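Local coordinates for conserved domain protein (Streptococcus pneumoniae, PDB 2I7R) that is of unknown function but belongs to the glyoxalase/bleomycin resistance/dioxygenase superfamily, whose members often bind a metal ion or a small ligand, at residues A[39-44]-A[48-53]; A[7-12]-A[65-70]; A[24-29]-A[105-110]; A[75-80]-A[112-117]. One frame throughout, in Å; residues are numbered along the deposited sequence.

Interaction 1: A[39-44]-A[48-53]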
loop_
_atom_site.group_PDB
_atom_site.type_symbol
_atom_site.label_atom_id
_atom_site.label_comp_id
_atom_site.label_asym_id
_atom_site.label_seq_id
_atom_site.Cartn_x
_atom_site.Cartn_y
_atom_site.Cartn_z
ATOM N N ALA A 39 5.777 4.095 13.369
ATOM C CA ALA A 39 5.322 5.471 13.045
ATOM C C ALA A 39 4.006 5.392 12.279
ATOM O O ALA A 39 3.770 4.453 11.503
ATOM C CB ALA A 39 6.374 6.240 12.214
ATOM N N GLN A 40 3.136 6.363 12.508
ATOM C CA GLN A 40 1.835 6.361 11.882
ATOM C C GLN A 40 1.650 7.670 11.184
ATOM O O GLN A 40 1.775 8.722 11.812
ATOM C CB GLN A 40 0.718 6.223 12.931
ATOM C CG GLN A 40 -0.688 6.654 12.437
ATOM C CD GLN A 40 -1.699 6.722 13.592
ATOM O OE1 GLN A 40 -1.715 5.842 14.459
ATOM N NE2 GLN A 40 -2.529 7.764 13.609
ATOM N N PHE A 41 1.291 7.606 9.907
ATOM C CA PHE A 41 0.918 8.776 9.165
ATOM C C PHE A 41 -0.535 8.638 8.784
ATOM O O PHE A 41 -0.996 7.550 8.458
ATOM C CB PHE A 41 1.746 8.893 7.872
ATOM C CG PHE A 41 3.207 9.196 8.095
ATOM C CD1 PHE A 41 3.677 10.502 8.004
ATOM C CD2 PHE A 41 4.110 8.182 8.382
ATOM C CE1 PHE A 41 5.025 10.795 8.192
ATOM C CE2 PHE A 41 5.481 8.478 8.556
ATOM C CZ PHE A 41 5.924 9.767 8.464
ATOM N N THR A 42 -1.255 9.750 8.824
ATOM C CA THR A 42 -2.573 9.834 8.200
ATOM C C THR A 42 -2.404 10.659 6.912
ATOM O O THR A 42 -1.781 11.730 6.913
ATOM C CB THR A 42 -3.601 10.425 9.193
ATOM O OG1 THR A 42 -3.654 9.575 10.361
ATOM C CG2 THR A 42 -5.003 10.525 8.577
ATOM N N ILE A 43 -2.877 10.113 5.801
ATOM C CA ILE A 43 -2.824 10.807 4.532
ATOM C C ILE A 43 -4.212 10.818 3.925
ATOM O O ILE A 43 -4.570 9.928 3.129
ATOM C CB ILE A 43 -1.824 10.183 3.523
ATOM C CG1 ILE A 43 -0.453 9.860 4.171
ATOM C CG2 ILE A 43 -1.671 11.127 2.341
ATOM C CD1 ILE A 43 0.481 8.937 3.332
ATOM N N GLY A 44 -4.983 11.835 4.299
ATOM C CA GLY A 44 -6.378 11.953 3.893
ATOM C C GLY A 44 -7.169 10.872 4.604
ATOM O O GLY A 44 -7.239 10.853 5.818
ATOM N N LEU A 48 -0.737 5.179 6.814
ATOM C CA LEU A 48 0.459 4.484 6.395
ATOM C C LEU A 48 1.321 4.289 7.646
ATOM O O LEU A 48 1.760 5.263 8.242
ATOM C CB LEU A 48 1.174 5.307 5.292
ATOM C CG LEU A 48 2.547 4.905 4.701
ATOM C CD1 LEU A 48 2.478 3.650 3.854
ATOM C CD2 LEU A 48 3.086 6.031 3.834
HETATM N N MSE A 49 1.557 3.041 8.044
HETATM C CA MSE A 49 2.457 2.750 9.158
HETATM C C MSE A 49 3.868 2.310 8.696
HETATM O O MSE A 49 4.038 1.658 7.652
HETATM C CB MSE A 49 1.877 1.634 10.048
HETATM C CG MSE A 49 0.768 2.060 11.020
HETATM SE SE MSE A 49 -0.627 3.236 10.339
HETATM C CE MSE A 49 -1.956 2.888 11.849
ATOM N N LEU A 50 4.861 2.637 9.505
ATOM C CA LEU A 50 6.177 2.019 9.395
ATOM C C LEU A 50 6.327 1.127 10.615
ATOM O O LEU A 50 5.990 1.531 11.732
ATOM C CB LEU A 50 7.275 3.075 9.383
ATOM C CG LEU A 50 7.068 4.243 8.419
ATOM C CD1 LEU A 50 8.180 5.252 8.624
ATOM C CD2 LEU A 50 7.035 3.733 6.960
ATOM N N SER A 51 6.797 -0.090 10.419
ATOM C CA SER A 51 6.948 -0.985 11.552
ATOM C C SER A 51 8.246 -1.765 11.455
ATOM O O SER A 51 8.578 -2.260 10.397
ATOM C CB SER A 51 5.737 -1.906 11.666
ATOM O OG SER A 51 5.999 -2.938 12.602
ATOM N N GLN A 52 8.985 -1.862 12.562
ATOM C CA GLN A 52 10.181 -2.691 12.595
ATOM C C GLN A 52 9.803 -4.147 12.908
ATOM O O GLN A 52 10.388 -5.090 12.385
ATOM C CB GLN A 52 11.172 -2.139 13.611
ATOM C CG GLN A 52 12.551 -2.774 13.536
ATOM C CD GLN A 52 13.361 -2.529 14.806
ATOM O OE1 GLN A 52 13.320 -1.434 15.378
ATOM N NE2 GLN A 52 14.094 -3.551 15.257
ATOM N N ASN A 53 8.799 -4.308 13.751
ATOM C CA ASN A 53 8.325 -5.633 14.153
ATOM C C ASN A 53 7.696 -6.394 12.987
ATOM O O ASN A 53 6.988 -5.821 12.149
ATOM C CB ASN A 53 7.287 -5.500 15.297
ATOM C CG ASN A 53 6.655 -6.847 15.697
ATOM O OD1 ASN A 53 7.339 -7.733 16.190
ATOM N ND2 ASN A 53 5.346 -6.989 15.482
#
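A39 and F41 face L50 and L48 as the two hydrogen-bonded pairs of an antiparallel ladder. In the first pair A39 N donates to L50 O and L50 N returns to A39 O at 2.9 Å; the second is closed the same way, F41 N to L48 O and L48 N to F41 O. Between them Q40 and M49 form the non-hydrogen-bonded pair, their CA atoms 4.6 Å apart. A CA-H...O contact adds to the backbone bonds, M49 CA lying 3.2 Å from A39 O.

On the face of A39, F41, L48 and L50 the contacts are apolar. F41 CG stands beside its own backbone N (chi1 -69°), which brings L48 O to the ring edge, in plane, 3.8 Å from F41 CD2. F41 CE2 touches L50 CD1 at 4.2 Å, and I43 lies alongside L48, I43 CD1 to L48 CD2 being 3.9 Å. C20, E24 and L27 of helix 16-27 pack against the F41 side chain.

Across the other face Q40 and selenomethionine M49 run side by side. A bend at chi2 (44°) folds the M49 chain back, and M49 SE rests 4.0 Å from Q40 CG while its methyl meets the amide oxygen; Q40 NE2 is hydrogen-bonded to D32 OD2. This is a beta hairpin, strands 38-43 and 46-51, at the centre of the four-stranded mixed sheet of a βαβββ module of the glyoxalase fold.

Interaction 2: A[7-12]-A[65-70]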
loop_
_atom_site.group_PDB
_atom_site.type_symbol
_atom_site.label_atom_id
_atom_site.label_comp_id
_atom_site.label_asym_id
_atom_site.label_seq_id
_atom_site.Cartn_x
_atom_site.Cartn_y
_atom_site.Cartn_z
ATOM N N ASN A 7 -7.566 0.552 4.097
ATOM C CA ASN A 7 -7.591 1.598 5.132
ATOM C C ASN A 7 -6.189 1.962 5.586
ATOM O O ASN A 7 -5.944 3.071 6.025
ATOM C CB ASN A 7 -8.262 1.016 6.416
ATOM C CG ASN A 7 -9.530 1.682 6.730
ATOM O OD1 ASN A 7 -10.137 2.276 5.856
ATOM N ND2 ASN A 7 -9.961 1.610 7.969
ATOM N N GLN A 8 -5.319 0.959 5.590
ATOM C CA GLN A 8 -4.011 1.047 6.222
ATOM C C GLN A 8 -3.005 0.193 5.456
ATOM O O GLN A 8 -3.299 -0.924 5.039
ATOM C CB GLN A 8 -4.112 0.566 7.673
ATOM C CG GLN A 8 -2.828 0.658 8.452
ATOM C CD GLN A 8 -2.983 0.241 9.927
ATOM O OE1 GLN A 8 -3.996 0.538 10.572
ATOM N NE2 GLN A 8 -1.962 -0.431 10.462
ATOM N N LEU A 9 -1.815 0.732 5.281
ATOM C CA LEU A 9 -0.753 0.001 4.647
ATOM C C LEU A 9 0.432 0.078 5.592
ATOM O O LEU A 9 0.785 1.166 6.065
ATOM C CB LEU A 9 -0.427 0.639 3.287
ATOM C CG LEU A 9 0.850 0.202 2.575
ATOM C CD1 LEU A 9 0.751 -1.263 2.078
ATOM C CD2 LEU A 9 1.153 1.155 1.437
ATOM N N ASP A 10 1.016 -1.077 5.916
ATOM C CA ASP A 10 2.243 -1.072 6.702
ATOM C C ASP A 10 3.434 -1.362 5.801
ATOM O O ASP A 10 3.367 -2.232 4.956
ATOM C CB ASP A 10 2.240 -2.149 7.786
ATOM C CG ASP A 10 1.046 -2.079 8.710
ATOM O OD1 ASP A 10 0.268 -1.109 8.658
ATOM O OD2 ASP A 10 0.897 -3.051 9.484
ATOM N N ILE A 11 4.531 -0.674 6.055
ATOM C CA ILE A 11 5.824 -0.957 5.436
ATOM C C ILE A 11 6.766 -1.428 6.545
ATOM O O ILE A 11 6.967 -0.719 7.550
ATOM C CB ILE A 11 6.473 0.307 4.752
ATOM C CG1 ILE A 11 5.451 1.119 3.926
ATOM C CG2 ILE A 11 7.750 -0.113 3.954
ATOM C CD1 ILE A 11 4.705 0.295 2.852
ATOM N N ILE A 12 7.343 -2.610 6.354
ATOM C CA ILE A 12 8.268 -3.176 7.341
ATOM C C ILE A 12 9.694 -2.725 6.970
ATOM O O ILE A 12 10.175 -2.977 5.832
ATOM C CB ILE A 12 8.203 -4.703 7.359
ATOM C CG1 ILE A 12 6.774 -5.211 7.487
ATOM C CG2 ILE A 12 9.117 -5.282 8.429
ATOM C CD1 ILE A 12 5.928 -4.427 8.481
ATOM N N ILE A 65 6.611 -1.355 -5.107
ATOM C CA ILE A 65 5.312 -0.699 -4.988
ATOM C C ILE A 65 5.386 0.772 -5.362
ATOM O O ILE A 65 6.459 1.375 -5.355
ATOM C CB ILE A 65 4.670 -0.852 -3.565
ATOM C CG1 ILE A 65 5.270 0.171 -2.584
ATOM C CG2 ILE A 65 4.710 -2.377 -3.099
ATOM C CD1 ILE A 65 4.700 0.122 -1.133
ATOM N N ILE A 66 4.234 1.317 -5.722
ATOM C CA ILE A 66 4.061 2.763 -5.885
ATOM C C ILE A 66 2.853 3.157 -5.037
ATOM O O ILE A 66 1.783 2.559 -5.128
ATOM C CB ILE A 66 3.861 3.156 -7.388
ATOM C CG1 ILE A 66 5.131 2.777 -8.196
ATOM C CG2 ILE A 66 3.536 4.631 -7.534
ATOM C CD1 ILE A 66 5.033 2.967 -9.696
ATOM N N ILE A 67 3.072 4.154 -4.189
ATOM C CA ILE A 67 2.064 4.699 -3.292
ATOM C C ILE A 67 1.610 5.991 -3.951
ATOM O O ILE A 67 2.398 6.957 -4.013
ATOM C CB ILE A 67 2.705 5.025 -1.914
ATOM C CG1 ILE A 67 2.999 3.740 -1.093
ATOM C CG2 ILE A 67 1.885 6.011 -1.163
ATOM C CD1 ILE A 67 4.009 4.038 0.029
ATOM N N HIS A 68 0.374 6.006 -4.458
ATOM C CA HIS A 68 -0.174 7.183 -5.159
ATOM C C HIS A 68 -0.955 8.055 -4.204
ATOM O O HIS A 68 -1.865 7.579 -3.515
ATOM C CB HIS A 68 -1.095 6.807 -6.327
ATOM C CG HIS A 68 -0.457 5.939 -7.373
ATOM N ND1 HIS A 68 0.043 6.439 -8.557
ATOM C CD2 HIS A 68 -0.275 4.602 -7.427
ATOM C CE1 HIS A 68 0.557 5.451 -9.270
ATOM N NE2 HIS A 68 0.346 4.319 -8.619
ATOM N N ILE A 69 -0.629 9.344 -4.209
ATOM C CA ILE A 69 -1.280 10.314 -3.348
ATOM C C ILE A 69 -1.936 11.384 -4.200
ATOM O O ILE A 69 -1.247 12.134 -4.938
ATOM C CB ILE A 69 -0.296 10.948 -2.332
ATOM C CG1 ILE A 69 0.366 9.839 -1.498
ATOM C CG2 ILE A 69 -1.030 12.012 -1.411
ATOM C CD1 ILE A 69 1.586 10.270 -0.716
ATOM N N GLU A 70 -3.265 11.438 -4.145
ATOM C CA GLU A 70 -3.973 12.468 -4.880
ATOM C C GLU A 70 -3.845 13.841 -4.183
ATOM O O GLU A 70 -4.097 13.983 -2.985
ATOM C CB GLU A 70 -5.434 12.103 -5.104
ATOM C CG GLU A 70 -6.028 12.861 -6.300
ATOM C CD GLU A 70 -7.400 12.360 -6.712
ATOM O OE1 GLU A 70 -7.972 11.488 -6.008
ATOM O OE2 GLU A 70 -7.898 12.856 -7.747
#
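Where the outermost strands, within this chain, of its two mixed sheets face each other, L9 and I11 of strand 5-12 meet I67 and I65 of strand 65-70. The strands stand well apart, with L9 CA 9.6 Å from I67 CA, and no hydrogen bond passes directly between them: side chains alone bridge the gap, all four buried.

I11 and I65 reach toward each other tip to tip, CD1 of I11 to CD1 of I65 at 4.0 Å. I65 carries its CG1 branch between its backbone N and carbonyl carbon (chi1 81°), with CD1 extended onward to I11. L9 and I67 cross at a slant: a single branch of the leucine does the touching, L9 CD2 coming 4.1 Å from I67 CG1.

The backbone pairing that is missing here is made with the second subunit. Both strands join antiparallel ladders with strands of that chain; D10 OD2 bonds H68 NE2 of the second subunit, and H68 NE2 bonds D10 OD2 of that chain. Q8 NE2 grips D10 OD1 from the same strand at 2.9 Å, on the syn lone pair, steadying the carboxylate. Two sheets whose outermost strands touch through aliphatic side chains within a chain and which run on across a dimer interface are consistent with the paired βαβββ modules of the glyoxalase superfamily.

Interaction 3: A[24-29]-A[105-110]; sequences EHILDK and QGPAGL
I26, near the end of helix 16-27, presses the end of its side chain, CD1, against Q105, G106 and P107. Its CG1 branch lies anti to the carbonyl carbon (chi1 -70°) and runs on extended, which projects the methyl from the helix toward the loop.

Q105 offers only its carbonyl, Q105 O being 4.2 Å from I26 CD1. Its CB points away from the helix, and Q105 NE2 donates nearly straight (171°) to G106 O at 3.2 Å, with that oxygen in the plane of the amide. G106 comes next: G106 CA lies 3.9 Å from I26 CD1, and its N bonds L110 O. P107 makes the nearest approach, ring and isoleucine meeting tip to tip with P107 CD 3.7 Å from I26 CD1; V19, D22 and L23 of the same helix also touch this proline. The contact is thus helix against hairpin loop, the loop being the connection between strands 100-105 and 111-116 in the glyoxalase-type fold.

A108 and G109, both with positive phi, take the chain around a type I' beta turn, which L110 N closes by bonding P107 O at 3.0 Å. A108 is still close to the helix through V19. L110, buried, packs its side chain on I65 and I67 of strand 65-70 and on F61.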
loop_
_atom_site.group_PDB
_atom_site.type_symbol
_atom_site.label_atom_id
_atom_site.label_comp_id
_atom_site.label_asym_id
_atom_site.label_seq_id
_atom_site.Cartn_x
_atom_site.Cartn_y
_atom_site.Cartn_z
ATOM N N GLU A 24 8.380 12.271 6.470
ATOM C CA GLU A 24 7.856 13.596 6.873
ATOM C C GLU A 24 8.280 14.760 5.959
ATOM O O GLU A 24 7.461 15.616 5.652
ATOM C CB GLU A 24 8.218 13.913 8.327
ATOM C CG GLU A 24 7.800 12.817 9.291
ATOM C CD GLU A 24 8.093 13.131 10.752
ATOM O OE1 GLU A 24 9.210 13.594 11.084
ATOM O OE2 GLU A 24 7.183 12.885 11.573
ATOM N N HIS A 25 9.552 14.801 5.537
ATOM C CA HIS A 25 9.992 15.840 4.603
ATOM C C HIS A 25 9.312 15.654 3.252
ATOM O O HIS A 25 8.816 16.614 2.661
ATOM C CB HIS A 25 11.511 15.859 4.433
ATOM C CG HIS A 25 12.246 16.258 5.665
ATOM N ND1 HIS A 25 13.013 15.375 6.391
ATOM C CD2 HIS A 25 12.325 17.445 6.310
ATOM C CE1 HIS A 25 13.538 16.002 7.430
ATOM N NE2 HIS A 25 13.141 17.262 7.398
ATOM N N ILE A 26 9.255 14.414 2.775
ATOM C CA ILE A 26 8.618 14.172 1.485
ATOM C C ILE A 26 7.125 14.522 1.485
ATOM O O ILE A 26 6.625 15.107 0.530
ATOM C CB ILE A 26 8.818 12.741 1.041
ATOM C CG1 ILE A 26 10.289 12.531 0.661
ATOM C CG2 ILE A 26 7.844 12.401 -0.125
ATOM C CD1 ILE A 26 10.716 11.114 0.696
ATOM N N LEU A 27 6.422 14.161 2.551
ATOM C CA LEU A 27 4.992 14.346 2.626
ATOM C C LEU A 27 4.651 15.740 3.140
ATOM O O LEU A 27 3.504 16.200 3.024
ATOM C CB LEU A 27 4.384 13.306 3.560
ATOM C CG LEU A 27 4.337 11.844 3.099
ATOM C CD1 LEU A 27 3.927 10.949 4.276
ATOM C CD2 LEU A 27 3.407 11.699 1.859
ATOM N N ASP A 28 5.659 16.399 3.725
ATOM C CA ASP A 28 5.501 17.717 4.316
ATOM C C ASP A 28 4.456 17.658 5.433
ATOM O O ASP A 28 3.671 18.585 5.607
ATOM C CB ASP A 28 5.076 18.735 3.252
ATOM C CG ASP A 28 5.171 20.142 3.729
ATOM O OD1 ASP A 28 6.011 20.419 4.594
ATOM O OD2 ASP A 28 4.405 20.975 3.226
ATOM N N LYS A 29 4.435 16.555 6.166
ATOM C CA LYS A 29 3.640 16.493 7.403
ATOM C C LYS A 29 4.299 15.545 8.360
ATOM O O LYS A 29 4.968 14.580 7.936
ATOM C CB LYS A 29 2.170 16.093 7.158
ATOM C CG LYS A 29 1.938 14.650 6.845
ATOM C CD LYS A 29 0.486 14.429 6.438
ATOM C CE LYS A 29 -0.459 14.513 7.616
ATOM N NZ LYS A 29 -1.861 14.669 7.111
ATOM N N GLN A 105 11.422 9.282 -5.515
ATOM C CA GLN A 105 12.037 8.180 -4.813
ATOM C C GLN A 105 11.798 8.433 -3.349
ATOM O O GLN A 105 12.209 9.480 -2.839
ATOM C CB GLN A 105 13.545 8.110 -5.094
ATOM C CG GLN A 105 14.245 6.879 -4.487
ATOM C CD GLN A 105 13.611 5.567 -4.968
ATOM O OE1 GLN A 105 13.674 5.203 -6.155
ATOM N NE2 GLN A 105 12.975 4.867 -4.047
ATOM N N GLY A 106 11.110 7.520 -2.673
ATOM C CA GLY A 106 10.958 7.664 -1.208
ATOM C C GLY A 106 12.044 6.863 -0.505
ATOM O O GLY A 106 12.852 6.195 -1.188
ATOM N N PRO A 107 12.097 6.916 0.858
ATOM C CA PRO A 107 13.147 6.142 1.568
ATOM C C PRO A 107 12.884 4.652 1.514
ATOM O O PRO A 107 11.738 4.253 1.274
ATOM C CB PRO A 107 13.033 6.647 3.007
ATOM C CG PRO A 107 11.577 7.008 3.154
ATOM C CD PRO A 107 11.232 7.650 1.806
ATOM N N ALA A 108 13.920 3.823 1.719
ATOM C CA ALA A 108 13.729 2.367 1.890
ATOM C C ALA A 108 13.140 1.651 0.694
ATOM O O ALA A 108 12.423 0.644 0.851
ATOM C CB ALA A 108 12.895 2.052 3.146
ATOM N N GLY A 109 13.451 2.136 -0.510
ATOM C CA GLY A 109 12.924 1.502 -1.719
ATOM C C GLY A 109 11.532 2.008 -2.111
ATOM O O GLY A 109 11.049 1.650 -3.192
ATOM N N LEU A 110 10.876 2.830 -1.271
ATOM C CA LEU A 110 9.486 3.264 -1.590
ATOM C C LEU A 110 9.531 4.256 -2.723
ATOM O O LEU A 110 10.492 5.014 -2.808
ATOM C CB LEU A 110 8.774 3.937 -0.424
ATOM C CG LEU A 110 8.631 3.051 0.816
ATOM C CD1 LEU A 110 8.409 3.881 2.030
ATOM C CD2 LEU A 110 7.561 2.047 0.573
#

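Interaction 4: A[75-80]-A[112-117]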
loop_
_atom_site.group_PDB
_atom_site.type_symbol
_atom_site.label_atom_id
_atom_site.label_comp_id
_atom_site.label_asym_id
_atom_site.label_seq_id
_atom_site.Cartn_x
_atom_site.Cartn_y
_atom_site.Cartn_z
ATOM N N ASP A 75 2.472 20.522 -9.280
ATOM C CA ASP A 75 3.605 21.382 -9.576
ATOM C C ASP A 75 4.142 22.092 -8.350
ATOM O O ASP A 75 5.346 22.188 -8.198
ATOM C CB ASP A 75 3.231 22.362 -10.692
ATOM C CG ASP A 75 2.807 21.632 -11.958
ATOM O OD1 ASP A 75 3.700 21.311 -12.756
ATOM O OD2 ASP A 75 1.603 21.311 -12.102
ATOM N N GLN A 76 3.265 22.527 -7.458
ATOM C CA GLN A 76 3.723 23.036 -6.168
ATOM C C GLN A 76 4.487 21.974 -5.319
ATOM O O GLN A 76 5.518 22.301 -4.731
ATOM C CB GLN A 76 2.604 23.727 -5.380
ATOM C CG GLN A 76 3.129 24.589 -4.198
ATOM C CD GLN A 76 4.266 25.599 -4.596
ATOM O OE1 GLN A 76 4.084 26.471 -5.481
ATOM N NE2 GLN A 76 5.445 25.473 -3.927
ATOM N N ASN A 77 3.998 20.724 -5.272
ATOM C CA ASN A 77 4.741 19.638 -4.633
ATOM C C ASN A 77 6.090 19.433 -5.285
ATOM O O ASN A 77 7.100 19.252 -4.603
ATOM C CB ASN A 77 3.942 18.328 -4.637
ATOM C CG ASN A 77 2.903 18.291 -3.539
ATOM O OD1 ASN A 77 3.224 18.039 -2.382
ATOM N ND2 ASN A 77 1.659 18.585 -3.893
ATOM N N TYR A 78 6.105 19.500 -6.610
ATOM C CA TYR A 78 7.339 19.414 -7.378
ATOM C C TYR A 78 8.396 20.398 -6.935
ATOM O O TYR A 78 9.514 20.003 -6.630
ATOM C CB TYR A 78 7.064 19.599 -8.867
ATOM C CG TYR A 78 8.246 19.356 -9.754
ATOM C CD1 TYR A 78 9.051 18.241 -9.569
ATOM C CD2 TYR A 78 8.553 20.239 -10.799
ATOM C CE1 TYR A 78 10.114 17.982 -10.391
ATOM C CE2 TYR A 78 9.633 19.995 -11.643
ATOM C CZ TYR A 78 10.412 18.855 -11.421
ATOM O OH TYR A 78 11.480 18.554 -12.239
ATOM N N LYS A 79 8.024 21.671 -6.903
ATOM C CA LYS A 79 8.918 22.741 -6.492
ATOM C C LYS A 79 9.443 22.487 -5.072
ATOM O O LYS A 79 10.638 22.623 -4.810
ATOM C CB LYS A 79 8.201 24.103 -6.548
ATOM C CG LYS A 79 9.131 25.309 -6.271
ATOM C CD LYS A 79 8.370 26.507 -5.697
ATOM C CE LYS A 79 7.713 27.320 -6.811
ATOM N NZ LYS A 79 7.777 28.791 -6.460
ATOM N N ARG A 80 8.532 22.121 -4.179
ATOM C CA ARG A 80 8.858 21.849 -2.794
ATOM C C ARG A 80 9.922 20.758 -2.721
ATOM O O ARG A 80 10.976 20.925 -2.053
ATOM C CB ARG A 80 7.586 21.452 -2.020
ATOM C CG ARG A 80 7.782 21.186 -0.543
ATOM C CD ARG A 80 6.479 20.802 0.143
ATOM N NE ARG A 80 5.820 19.629 -0.438
ATOM C CZ ARG A 80 6.201 18.355 -0.266
ATOM N NH1 ARG A 80 7.284 18.050 0.467
ATOM N NH2 ARG A 80 5.504 17.370 -0.866
ATOM N N LEU A 112 6.841 7.122 -4.579
ATOM C CA LEU A 112 5.600 7.844 -4.315
ATOM C C LEU A 112 5.195 8.562 -5.587
ATOM O O LEU A 112 6.058 9.054 -6.330
ATOM C CB LEU A 112 5.739 8.826 -3.137
ATOM C CG LEU A 112 5.796 8.137 -1.747
ATOM C CD1 LEU A 112 7.182 7.599 -1.468
ATOM C CD2 LEU A 112 5.366 9.089 -0.604
ATOM N N ASP A 113 3.888 8.604 -5.829
ATOM C CA ASP A 113 3.331 9.411 -6.920
ATOM C C ASP A 113 2.397 10.447 -6.328
ATOM O O ASP A 113 1.439 10.101 -5.646
ATOM C CB ASP A 113 2.588 8.508 -7.914
ATOM C CG ASP A 113 1.881 9.280 -9.021
ATOM O OD1 ASP A 113 2.363 10.354 -9.409
ATOM O OD2 ASP A 113 0.845 8.803 -9.503
ATOM N N PHE A 114 2.716 11.721 -6.543
ATOM C CA PHE A 114 1.784 12.809 -6.264
ATOM C C PHE A 114 1.050 13.142 -7.581
ATOM O O PHE A 114 1.678 13.564 -8.550
ATOM C CB PHE A 114 2.535 14.022 -5.705
ATOM C CG PHE A 114 3.278 13.735 -4.417
ATOM C CD1 PHE A 114 2.659 13.929 -3.189
ATOM C CD2 PHE A 114 4.586 13.257 -4.438
ATOM C CE1 PHE A 114 3.347 13.679 -1.988
ATOM C CE2 PHE A 114 5.291 12.999 -3.244
ATOM C CZ PHE A 114 4.675 13.201 -2.020
ATOM N N TYR A 115 -0.267 12.929 -7.612
ATOM C CA TYR A 115 -1.019 13.030 -8.856
ATOM C C TYR A 115 -2.363 13.770 -8.693
ATOM O O TYR A 115 -2.856 13.928 -7.593
ATOM C CB TYR A 115 -1.233 11.627 -9.501
ATOM C CG TYR A 115 -2.382 10.830 -8.887
ATOM C CD1 TYR A 115 -3.592 10.667 -9.559
ATOM C CD2 TYR A 115 -2.252 10.267 -7.616
ATOM C CE1 TYR A 115 -4.647 9.946 -8.974
ATOM C CE2 TYR A 115 -3.268 9.547 -7.043
ATOM C CZ TYR A 115 -4.465 9.388 -7.722
ATOM O OH TYR A 115 -5.463 8.688 -7.097
ATOM N N ARG A 116 -2.910 14.233 -9.814
ATOM C CA ARG A 116 -4.270 14.781 -9.866
ATOM C C ARG A 116 -4.931 14.433 -11.182
ATOM O O ARG A 116 -4.275 14.199 -12.166
ATOM C CB ARG A 116 -4.334 16.311 -9.586
ATOM C CG ARG A 116 -3.315 17.141 -10.295
ATOM C CD ARG A 116 -3.655 18.688 -10.235
ATOM N NE ARG A 116 -4.779 18.914 -11.097
ATOM C CZ ARG A 116 -4.723 18.981 -12.430
ATOM N NH1 ARG A 116 -3.574 18.951 -13.087
ATOM N NH2 ARG A 116 -5.857 19.100 -13.109
HETATM N N MSE A 117 -6.245 14.395 -11.188
HETATM C CA MSE A 117 -6.984 13.993 -12.384
HETATM C C MSE A 117 -7.901 15.108 -12.961
HETATM O O MSE A 117 -8.219 16.038 -12.244
HETATM C CB MSE A 117 -7.763 12.719 -12.064
HETATM C CG MSE A 117 -6.842 11.561 -11.668
HETATM SE SE MSE A 117 -7.793 9.879 -11.330
HETATM C CE MSE A 117 -8.470 10.269 -9.536
#
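N77 places its amide beside its own backbone N (chi1 -80°), while R80 runs extended through CD and then turns at chi3 (57°), and these torsions bring the two polar groups together next to the F114 ring. R80 NH2 donates to N77 OD1 at 2.8 Å, almost straight at 177°; the oxygen sits in the guanidinium plane and accepts on a lone pair in its own carbonyl plane. The bond links residues one helical turn apart and helps to hold the rotation of both groups.

F114 meets this pair obliquely. N77 OD1 stands 4.2 Å from F114 CD1, and R80 NH2 approaches F114 CZ to 4.4 Å, the ring atom lying at the guanidinium edge. No hydrogen bond joins helix to strand here, so the contact is packing of an aromatic ring against a bonded polar pair.

Each polar partner has a second hold. R80 NH2 also bonds I26 O at the end of helix 16-27, where the carbonyl end of the helix would probably favour the positive charge, and N77 ND2 bonds D73 O. Helix 74-84 lies over strand 111-116 and is tied to helix 16-27 by the R80 bond, with F114 set among V71, V104 and I69 of the adjoining loop and strands.

Measured centre to centre, interactions 1 and 2 lie about 9 Å apart and share the sheet of strands 5-12 and 46-51, with M49 backbone atoms bonded to L9 and I11. Interactions 2 and 4, about 16 Å apart, share the other sheet, where 65-70 neighbours 111-116. Interaction 3 lies among them, about 11 Å from interaction 2, where L27 packs on I69, and about 13 Å from interaction 4, with which it alternates along the chain. Interactions 1 and 4, about 21 Å apart, sit on opposite sides of the chain's centre. In sequence 1 falls within the spans of 2 and 3, so interactions 2 and 3 join the two βαβββ modules; interactions 1, 2 and 3 also touch the second subunit.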